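Local coordinates for protein FACT complex subunit POB3 (Chaetomium thermophilum var. thermophilum, PDB 4KHB) that is a subunit of the FACT histone chaperone complex, which probably binds histones and reorganizes nucleosomes during transcription, replication and repair of DNA, at residues H[49-55]-H[96-101]; H[67-72]-H[116-120]; H[129-133]-H[180-184]. All coordinates share one frame; numbering follows the deposited sequence.

Contact 1. Residues H[49-55]-H[96-101]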
loop_
_atom_site.group_PDB
_atom_site.type_symbol
_atom_site.label_atom_id
_atom_site.label_comp_id
_atom_site.label_asym_id
_atom_site.label_seq_id
_atom_site.Cartn_x
_atom_site.Cartn_y
_atom_site.Cartn_z
ATOM N N ILE H 49 4.478 -15.218 -16.391
ATOM C CA ILE H 49 3.710 -15.346 -15.158
ATOM C C ILE H 49 4.476 -16.239 -14.180
ATOM O O ILE H 49 4.535 -17.459 -14.351
ATOM C CB ILE H 49 2.283 -15.895 -15.418
ATOM C CG1 ILE H 49 1.483 -14.908 -16.273
ATOM C CG2 ILE H 49 1.558 -16.158 -14.107
ATOM C CD1 ILE H 49 0.066 -15.358 -16.592
ATOM N N GLY H 50 5.067 -15.618 -13.162
ATOM C CA GLY H 50 5.925 -16.319 -12.222
ATOM C C GLY H 50 5.296 -16.628 -10.876
ATOM O O GLY H 50 5.731 -17.552 -10.178
ATOM N N GLY H 51 4.277 -15.858 -10.505
ATOM C CA GLY H 51 3.624 -16.045 -9.220
ATOM C C GLY H 51 2.389 -15.182 -9.037
ATOM O O GLY H 51 2.153 -14.249 -9.808
ATOM N N ALA H 52 1.601 -15.489 -8.011
ATOM C CA ALA H 52 0.345 -14.782 -7.783
ATOM C C ALA H 52 -0.057 -14.771 -6.312
ATOM O O ALA H 52 0.084 -15.777 -5.612
ATOM C CB ALA H 52 -0.763 -15.390 -8.628
ATOM N N GLN H 53 -0.577 -13.636 -5.855
ATOM C CA GLN H 53 -1.015 -13.494 -4.470
ATOM C C GLN H 53 -2.467 -13.038 -4.394
ATOM O O GLN H 53 -2.924 -12.236 -5.213
ATOM C CB GLN H 53 -0.120 -12.506 -3.710
ATOM C CG GLN H 53 1.338 -12.932 -3.581
ATOM C CD GLN H 53 2.199 -11.857 -2.943
ATOM O OE1 GLN H 53 1.715 -10.774 -2.612
ATOM N NE2 GLN H 53 3.481 -12.152 -2.765
ATOM N N TRP H 54 -3.185 -13.551 -3.400
ATOM C CA TRP H 54 -4.587 -13.216 -3.197
ATOM C C TRP H 54 -4.746 -12.523 -1.846
ATOM O O TRP H 54 -4.332 -13.066 -0.818
ATOM C CB TRP H 54 -5.405 -14.505 -3.237
ATOM C CG TRP H 54 -6.817 -14.392 -2.767
ATOM C CD1 TRP H 54 -7.294 -14.687 -1.521
ATOM C CD2 TRP H 54 -7.947 -13.993 -3.546
ATOM N NE1 TRP H 54 -8.652 -14.479 -1.476
ATOM C CE2 TRP H 54 -9.077 -14.053 -2.708
ATOM C CE3 TRP H 54 -8.112 -13.586 -4.871
ATOM C CZ2 TRP H 54 -10.356 -13.717 -3.155
ATOM C CZ3 TRP H 54 -9.379 -13.251 -5.311
ATOM C CH2 TRP H 54 -10.483 -13.323 -4.460
ATOM N N SER H 55 -5.347 -11.333 -1.847
ATOM C CA SER H 55 -5.558 -10.585 -0.608
ATOM C C SER H 55 -6.653 -9.528 -0.729
ATOM O O SER H 55 -7.088 -9.183 -1.832
ATOM C CB SER H 55 -4.252 -9.923 -0.150
ATOM O OG SER H 55 -3.874 -8.878 -1.030
ATOM N N THR H 96 1.196 -22.229 -11.217
ATOM C CA THR H 96 1.395 -21.334 -10.086
ATOM C C THR H 96 0.349 -21.543 -8.995
ATOM O O THR H 96 -0.842 -21.701 -9.283
ATOM C CB THR H 96 1.318 -19.860 -10.541
ATOM O OG1 THR H 96 2.235 -19.631 -11.620
ATOM C CG2 THR H 96 1.655 -18.930 -9.398
ATOM N N ASN H 97 0.798 -21.543 -7.743
ATOM C CA ASN H 97 -0.116 -21.563 -6.610
ATOM C C ASN H 97 -0.542 -20.140 -6.265
ATOM O O ASN H 97 0.306 -19.275 -6.031
ATOM C CB ASN H 97 0.529 -22.251 -5.398
ATOM C CG ASN H 97 0.797 -23.729 -5.638
ATOM O OD1 ASN H 97 -0.035 -24.435 -6.208
ATOM N ND2 ASN H 97 1.957 -24.205 -5.198
ATOM N N LEU H 98 -1.850 -19.896 -6.236
ATOM C CA LEU H 98 -2.365 -18.600 -5.808
ATOM C C LEU H 98 -2.265 -18.501 -4.294
ATOM O O LEU H 98 -3.098 -19.047 -3.568
ATOM C CB LEU H 98 -3.809 -18.401 -6.276
ATOM C CG LEU H 98 -4.455 -17.047 -5.966
ATOM C CD1 LEU H 98 -3.598 -15.917 -6.504
ATOM C CD2 LEU H 98 -5.859 -16.963 -6.554
ATOM N N GLU H 99 -1.237 -17.807 -3.823
ATOM C CA GLU H 99 -0.946 -17.750 -2.398
ATOM C C GLU H 99 -1.903 -16.829 -1.651
ATOM O O GLU H 99 -2.108 -15.680 -2.046
ATOM C CB GLU H 99 0.501 -17.297 -2.184
ATOM C CG GLU H 99 0.859 -16.984 -0.742
ATOM C CD GLU H 99 2.282 -16.491 -0.591
ATOM O OE1 GLU H 99 2.942 -16.235 -1.621
ATOM O OE2 GLU H 99 2.743 -16.362 0.562
ATOM N N ASN H 100 -2.484 -17.335 -0.568
ATOM C CA ASN H 100 -3.258 -16.493 0.331
ATOM C C ASN H 100 -2.300 -15.672 1.181
ATOM O O ASN H 100 -1.570 -16.216 2.013
ATOM C CB ASN H 100 -4.176 -17.344 1.214
ATOM C CG ASN H 100 -5.179 -16.510 1.999
ATOM O OD1 ASN H 100 -4.828 -15.497 2.608
ATOM N ND2 ASN H 100 -6.435 -16.933 1.984
ATOM N N LYS H 101 -2.307 -14.359 0.972
ATOM C CA LYS H 101 -1.328 -13.483 1.600
ATOM C C LYS H 101 -2.009 -12.434 2.465
ATOM O O LYS H 101 -2.337 -11.348 1.984
ATOM C CB LYS H 101 -0.489 -12.794 0.519
ATOM C CG LYS H 101 0.791 -12.143 1.033
ATOM C CD LYS H 101 1.866 -13.180 1.330
ATOM C CE LYS H 101 3.261 -12.587 1.182
ATOM N NZ LYS H 101 4.329 -13.570 1.524
HETATM O O HOH W 1 2.718 -18.229 -6.472
HETATM O O HOH W 2 -5.771 -12.894 2.083
#
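Gly51 packs under the methyl of Thr96, CA to CG2 3.5 Å, where strand 98-100 comes alongside strand 51-56 as the parallel edge strand of the N-terminal PH domain's mixed sheet. Gly50 and Gly51 both face Leu66 on the other flank, a classic beta bulge, and Thr96 CG2 lies against the backbone of Gly51, while Thr96 OG1 turns to Tyr94 O. Ala52 puts its CB 3.6 Å from Leu98 CD1, a small residue leaving space for the branched one, and its O accepts from Glu99 N at 3.0 Å. On the other face, Gln53 and Glu99 run side by side and point the same way, amide and carboxylate planes turned 75° apart; at their base Gln53 CA lies 3.4 Å from Glu99 O in a CA-H...O contact. Glu99 also makes a weak salt bridge with Lys101, whose chain, bent at chi2, crosses that of Gln53 at a slant, CE near NE2. Trp54 N donates to the same Glu99 O at 2.7 Å, nearly along the C=O axis, and Lys101 N donates almost straight (176°) to Trp54 O, which a water also joins to Asn100 OD1. With Leu98 CG anti to its own N (chi1 -177°), the leucine reaches Trp54 CB at 3.8 Å, and the apolar pair continues to Leu86 of helix 83-92. The indole itself leads away to Tyr61 and Tyr83, with Asn100 ND2 near the plane at its edge. Ser55 OG is hydrogen-bonded to Arg43 of the SPT16D chain, and the residue is small enough for its CB to sit 3.2 Å from Lys101 O.

Contact 2. Residues H[67-72]-H[116-120]; sequences QRTSGV and GKAEL
Glu119 crosses Val72 at about a right angle, and its side chain can be traced outward across the valine. CB sits beside the backbone carbonyl of Ile132. CG, placed next to the backbone N (chi1 -68°), comes 3.8 Å from Val72 CG1, and CD lies 3.7 Å from the same methyl. At the tip OE2 lies near Val72 CG2 and the CB of Glu131, while OE1 makes a salt bridge with Lys64. Glutamate suits the spot because its methylenes pack on valine and its charge finds a lysine. Were an alanine here, the chain would end at CB, Val72 CG1 would probably lose the cover of CG and CD, and Lys64 would probably lose its salt-bridge mate.

Two polar links tie the loop down further along. Ser70 OG donates to Lys117 O at 2.6 Å, and the donor stands 31° off the carbonyl plane; so short a side chain keeps the two backbones near. Lys117, fully extended, stretches back along the loop to bring NZ 2.7 Å from Arg68 O, a charged N-H group held by a backbone oxygen, which its long chain can reach. Past the Ser70 bond, toward Val72, Ala118 CB lies 3.4 Å from Gly71 N. Gly71 has no room for a side chain beside Gln67 OE1.

The contact thus joins the two PH-like units: the hairpin loop between strands 61-66 and 72-78 meets the turn that leads into strand 119-124, with Pro133 of strand 127-133 closing over Val72.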
loop_
_atom_site.group_PDB
_atom_site.type_symbol
_atom_site.label_atom_id
_atom_site.label_comp_id
_atom_site.label_asym_id
_atom_site.label_seq_id
_atom_site.Cartn_x
_atom_site.Cartn_y
_atom_site.Cartn_z
ATOM N N GLN H 67 5.629 -11.095 -12.229
ATOM C CA GLN H 67 6.243 -11.458 -13.505
ATOM C C GLN H 67 7.553 -12.222 -13.296
ATOM O O GLN H 67 8.165 -12.122 -12.230
ATOM C CB GLN H 67 6.474 -10.201 -14.355
ATOM C CG GLN H 67 5.191 -9.541 -14.874
ATOM C CD GLN H 67 5.444 -8.190 -15.521
ATOM O OE1 GLN H 67 6.590 -7.792 -15.724
ATOM N NE2 GLN H 67 4.372 -7.473 -15.835
ATOM N N ARG H 68 7.970 -12.994 -14.299
ATOM C CA ARG H 68 9.266 -13.671 -14.250
ATOM C C ARG H 68 10.353 -12.612 -14.314
ATOM O O ARG H 68 11.370 -12.704 -13.628
ATOM C CB ARG H 68 9.432 -14.638 -15.422
ATOM C CG ARG H 68 8.418 -15.768 -15.499
ATOM C CD ARG H 68 9.122 -17.090 -15.747
ATOM N NE ARG H 68 8.203 -18.224 -15.778
ATOM C CZ ARG H 68 8.261 -19.256 -14.944
ATOM N NH1 ARG H 68 9.197 -19.298 -14.006
ATOM N NH2 ARG H 68 7.384 -20.245 -15.048
ATOM N N THR H 69 10.130 -11.610 -15.159
ATOM C CA THR H 69 10.913 -10.379 -15.125
ATOM C C THR H 69 10.415 -9.566 -13.937
ATOM O O THR H 69 9.403 -9.915 -13.332
ATOM C CB THR H 69 10.745 -9.567 -16.428
ATOM O OG1 THR H 69 9.378 -9.158 -16.577
ATOM C CG2 THR H 69 11.144 -10.409 -17.634
ATOM N N SER H 70 11.097 -8.479 -13.595
ATOM C CA SER H 70 10.707 -7.736 -12.399
ATOM C C SER H 70 9.478 -6.872 -12.678
ATOM O O SER H 70 9.517 -5.985 -13.538
ATOM C CB SER H 70 11.866 -6.879 -11.885
ATOM O OG SER H 70 11.561 -6.315 -10.621
ATOM N N GLY H 71 8.389 -7.135 -11.959
ATOM C CA GLY H 71 7.172 -6.355 -12.119
ATOM C C GLY H 71 5.953 -6.942 -11.426
ATOM O O GLY H 71 5.877 -8.154 -11.210
ATOM N N VAL H 72 4.997 -6.081 -11.081
ATOM C CA VAL H 72 3.736 -6.525 -10.487
ATOM C C VAL H 72 2.509 -6.037 -11.262
ATOM O O VAL H 72 2.449 -4.882 -11.689
ATOM C CB VAL H 72 3.610 -6.111 -8.995
ATOM C CG1 VAL H 72 4.553 -6.925 -8.132
ATOM C CG2 VAL H 72 3.878 -4.626 -8.824
ATOM N N GLY H 116 12.689 -6.978 -2.237
ATOM C CA GLY H 116 12.466 -8.185 -3.007
ATOM C C GLY H 116 12.796 -8.014 -4.475
ATOM O O GLY H 116 13.542 -7.114 -4.857
ATOM N N LYS H 117 12.230 -8.893 -5.294
ATOM C CA LYS H 117 12.483 -8.922 -6.728
ATOM C C LYS H 117 11.835 -7.756 -7.474
ATOM O O LYS H 117 12.447 -7.162 -8.367
ATOM C CB LYS H 117 11.987 -10.257 -7.285
ATOM C CG LYS H 117 12.153 -10.438 -8.780
ATOM C CD LYS H 117 11.738 -11.849 -9.161
ATOM C CE LYS H 117 11.872 -12.093 -10.647
ATOM N NZ LYS H 117 11.490 -13.486 -11.015
ATOM N N ALA H 118 10.600 -7.429 -7.106
ATOM C CA ALA H 118 9.852 -6.388 -7.806
ATOM C C ALA H 118 9.320 -5.299 -6.879
ATOM O O ALA H 118 8.875 -4.251 -7.346
ATOM C CB ALA H 118 8.707 -7.002 -8.603
ATOM N N GLU H 119 9.361 -5.543 -5.573
ATOM C CA GLU H 119 8.756 -4.617 -4.618
ATOM C C GLU H 119 9.589 -4.417 -3.361
ATOM O O GLU H 119 10.293 -5.327 -2.912
ATOM C CB GLU H 119 7.360 -5.102 -4.201
ATOM C CG GLU H 119 6.306 -5.051 -5.296
ATOM C CD GLU H 119 4.923 -5.430 -4.797
ATOM O OE1 GLU H 119 4.762 -6.554 -4.276
ATOM O OE2 GLU H 119 3.999 -4.599 -4.918
ATOM N N LEU H 120 9.488 -3.221 -2.790
ATOM C CA LEU H 120 9.967 -2.981 -1.439
ATOM C C LEU H 120 8.811 -3.242 -0.482
ATOM O O LEU H 120 7.788 -2.550 -0.529
ATOM C CB LEU H 120 10.473 -1.543 -1.294
ATOM C CG LEU H 120 10.865 -1.099 0.116
ATOM C CD1 LEU H 120 11.865 -2.069 0.712
ATOM C CD2 LEU H 120 11.447 0.307 0.112
#

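Contact 3. Residues H[129-133]-H[180-184]; sequences AFEIP and EIRFY
Strands 130-133 and 180-184, which meet through Phe130 and Ile132 on one and Ile181 and Phe183 on the other, cross at 115° with their axes 11.4 Å apart at the closest, so they belong to two sheets laid over each other. That steep crossing is a feature of the PH fold, whose sheets enclose a hydrophobic core.

Every second residue of each strand faces inward, and all four that do so are buried and wholly apolar. Ile132 and Ile181 reach toward each other tip to tip, their CD1 methyls 3.6 Å apart; a flexible branched chain on each side can bridge the gap between sheets that backbones cannot. The same Ile132 CD1 lies in the plane of the Phe130 ring at its edge, and 4.2 Å from Phe183 CZ, so a single methyl sits among three partners. Phe130 and Phe183 come from opposite directions. Phe130 CZ meets Phe183 CE1 at 4.0 Å, near the plane of the Phe183 ring and at its edge, whereas Phe183 approaches the Phe130 ring obliquely. Phe130 CG stands between its own N and carbonyl carbon (chi1 60°), the crowded position, which carries the ring toward strand 180-184. Ile181 CD1 also touches Phe130 CE1, 4.3 Å away. Glu180 and Arg182 alternate with these residues: Arg182 NE bonds Glu180 OE1 at 2.9 Å, arriving from above the carboxylate plane, and the charged pair suits a strand face that does not join the core.

Phe152 of strand 147-152 fills in beside both isoleucines. Strand 127-133 pairs with strand 119-124, whereas strand 177-184 pairs with 147-152 and, across the interface, with an antiparallel strand of the SPT16D chain, which carries the sheet into the partner subunit.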
loop_
_atom_site.group_PDB
_atom_site.type_symbol
_atom_site.label_atom_id
_atom_site.label_comp_id
_atom_site.label_asym_id
_atom_site.label_seq_id
_atom_site.Cartn_x
_atom_site.Cartn_y
_atom_site.Cartn_z
ATOM N N ALA H 129 2.592 -5.036 5.644
ATOM C CA ALA H 129 1.683 -3.933 5.920
ATOM C C ALA H 129 1.386 -3.209 4.614
ATOM O O ALA H 129 0.241 -2.835 4.342
ATOM C CB ALA H 129 2.289 -2.977 6.935
ATOM N N PHE H 130 2.433 -3.014 3.813
ATOM C CA PHE H 130 2.300 -2.410 2.488
ATOM C C PHE H 130 3.458 -2.765 1.551
ATOM O O PHE H 130 4.518 -3.211 1.997
ATOM C CB PHE H 130 2.129 -0.893 2.592
ATOM C CG PHE H 130 3.281 -0.191 3.251
ATOM C CD1 PHE H 130 4.311 0.348 2.492
ATOM C CD2 PHE H 130 3.322 -0.048 4.632
ATOM C CE1 PHE H 130 5.368 1.007 3.098
ATOM C CE2 PHE H 130 4.372 0.607 5.245
ATOM C CZ PHE H 130 5.398 1.137 4.477
ATOM N N GLU H 131 3.250 -2.561 0.253
ATOM C CA GLU H 131 4.258 -2.879 -0.753
ATOM C C GLU H 131 4.445 -1.706 -1.710
ATOM O O GLU H 131 3.473 -1.049 -2.091
ATOM C CB GLU H 131 3.842 -4.121 -1.547
ATOM C CG GLU H 131 3.661 -5.378 -0.712
ATOM C CD GLU H 131 2.202 -5.709 -0.485
ATOM O OE1 GLU H 131 1.357 -4.806 -0.662
ATOM O OE2 GLU H 131 1.898 -6.869 -0.135
ATOM N N ILE H 132 5.692 -1.442 -2.090
ATOM C CA ILE H 132 5.994 -0.398 -3.068
ATOM C C ILE H 132 6.751 -0.980 -4.260
ATOM O O ILE H 132 7.903 -1.399 -4.127
ATOM C CB ILE H 132 6.829 0.731 -2.446
ATOM C CG1 ILE H 132 6.062 1.365 -1.287
ATOM C CG2 ILE H 132 7.131 1.805 -3.480
ATOM C CD1 ILE H 132 6.919 1.700 -0.095
ATOM N N PRO H 133 6.094 -1.017 -5.430
ATOM C CA PRO H 133 6.716 -1.516 -6.664
ATOM C C PRO H 133 7.857 -0.609 -7.110
ATOM O O PRO H 133 7.718 0.613 -7.040
ATOM C CB PRO H 133 5.569 -1.482 -7.688
ATOM C CG PRO H 133 4.313 -1.318 -6.893
ATOM C CD PRO H 133 4.688 -0.625 -5.623
ATOM N N GLU H 180 6.313 10.841 -0.715
ATOM C CA GLU H 180 7.567 10.368 -0.136
ATOM C C GLU H 180 7.336 9.432 1.050
ATOM O O GLU H 180 6.379 9.609 1.807
ATOM C CB GLU H 180 8.406 11.573 0.306
ATOM C CG GLU H 180 9.784 11.240 0.844
ATOM C CD GLU H 180 10.466 12.443 1.464
ATOM O OE1 GLU H 180 9.897 13.025 2.411
ATOM O OE2 GLU H 180 11.566 12.812 1.000
ATOM N N ILE H 181 8.199 8.428 1.198
ATOM C CA ILE H 181 8.222 7.601 2.404
ATOM C C ILE H 181 9.654 7.537 2.921
ATOM O O ILE H 181 10.595 7.351 2.146
ATOM C CB ILE H 181 7.725 6.164 2.145
ATOM C CG1 ILE H 181 6.385 6.188 1.409
ATOM C CG2 ILE H 181 7.588 5.401 3.459
ATOM C CD1 ILE H 181 5.752 4.826 1.233
ATOM N N ARG H 182 9.814 7.688 4.232
ATOM C CA ARG H 182 11.125 7.608 4.860
ATOM C C ARG H 182 11.208 6.430 5.822
ATOM O O ARG H 182 10.309 6.222 6.641
ATOM C CB ARG H 182 11.440 8.923 5.579
ATOM C CG ARG H 182 11.432 10.128 4.653
ATOM C CD ARG H 182 11.926 11.382 5.346
ATOM N NE ARG H 182 11.850 12.548 4.472
ATOM C CZ ARG H 182 12.572 13.652 4.636
ATOM N NH1 ARG H 182 13.425 13.742 5.648
ATOM N NH2 ARG H 182 12.439 14.665 3.793
ATOM N N PHE H 183 12.292 5.668 5.735
ATOM C CA PHE H 183 12.464 4.513 6.602
ATOM C C PHE H 183 13.686 4.717 7.483
ATOM O O PHE H 183 14.700 5.259 7.033
ATOM C CB PHE H 183 12.652 3.243 5.767
ATOM C CG PHE H 183 11.452 2.872 4.942
ATOM C CD1 PHE H 183 10.444 2.085 5.480
ATOM C CD2 PHE H 183 11.337 3.303 3.628
ATOM C CE1 PHE H 183 9.337 1.739 4.725
ATOM C CE2 PHE H 183 10.234 2.962 2.865
ATOM C CZ PHE H 183 9.232 2.178 3.415
ATOM N N TYR H 184 13.590 4.291 8.739
ATOM C CA TYR H 184 14.764 4.203 9.590
ATOM C C TYR H 184 15.256 2.766 9.568
ATOM O O TYR H 184 14.589 1.865 10.082
ATOM C CB TYR H 184 14.447 4.644 11.020
ATOM C CG TYR H 184 15.577 4.384 11.984
ATOM C CD1 TYR H 184 16.712 5.183 11.976
ATOM C CD2 TYR H 184 15.501 3.361 12.920
ATOM C CE1 TYR H 184 17.750 4.954 12.850
ATOM C CE2 TYR H 184 16.532 3.128 13.803
ATOM C CZ TYR H 184 17.655 3.929 13.763
ATOM O OH TYR H 184 18.689 3.705 14.639
#

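In the fold
Contacts 1 and 2 alternate along the chain, in the order 49-55, 67-72, 96-101, 116-120, and contact 3 opens only after both have closed. Contact 1 lies within the first PH-like domain and contact 3 within the second, their centres about 22 Å apart. Contact 2 lies between, with its centre about 13 Å from that of contact 1 and about 15 Å from that of contact 3. It shares the sheet of strands 119-124 and 127-133 with contact 3, where Leu120 N probably bonds Ile132 O at 2.8 Å, and it touches contact 1 through Arg68. The two domains are thereby joined, while contacts 1 and 3 both border the SPT16D subunit.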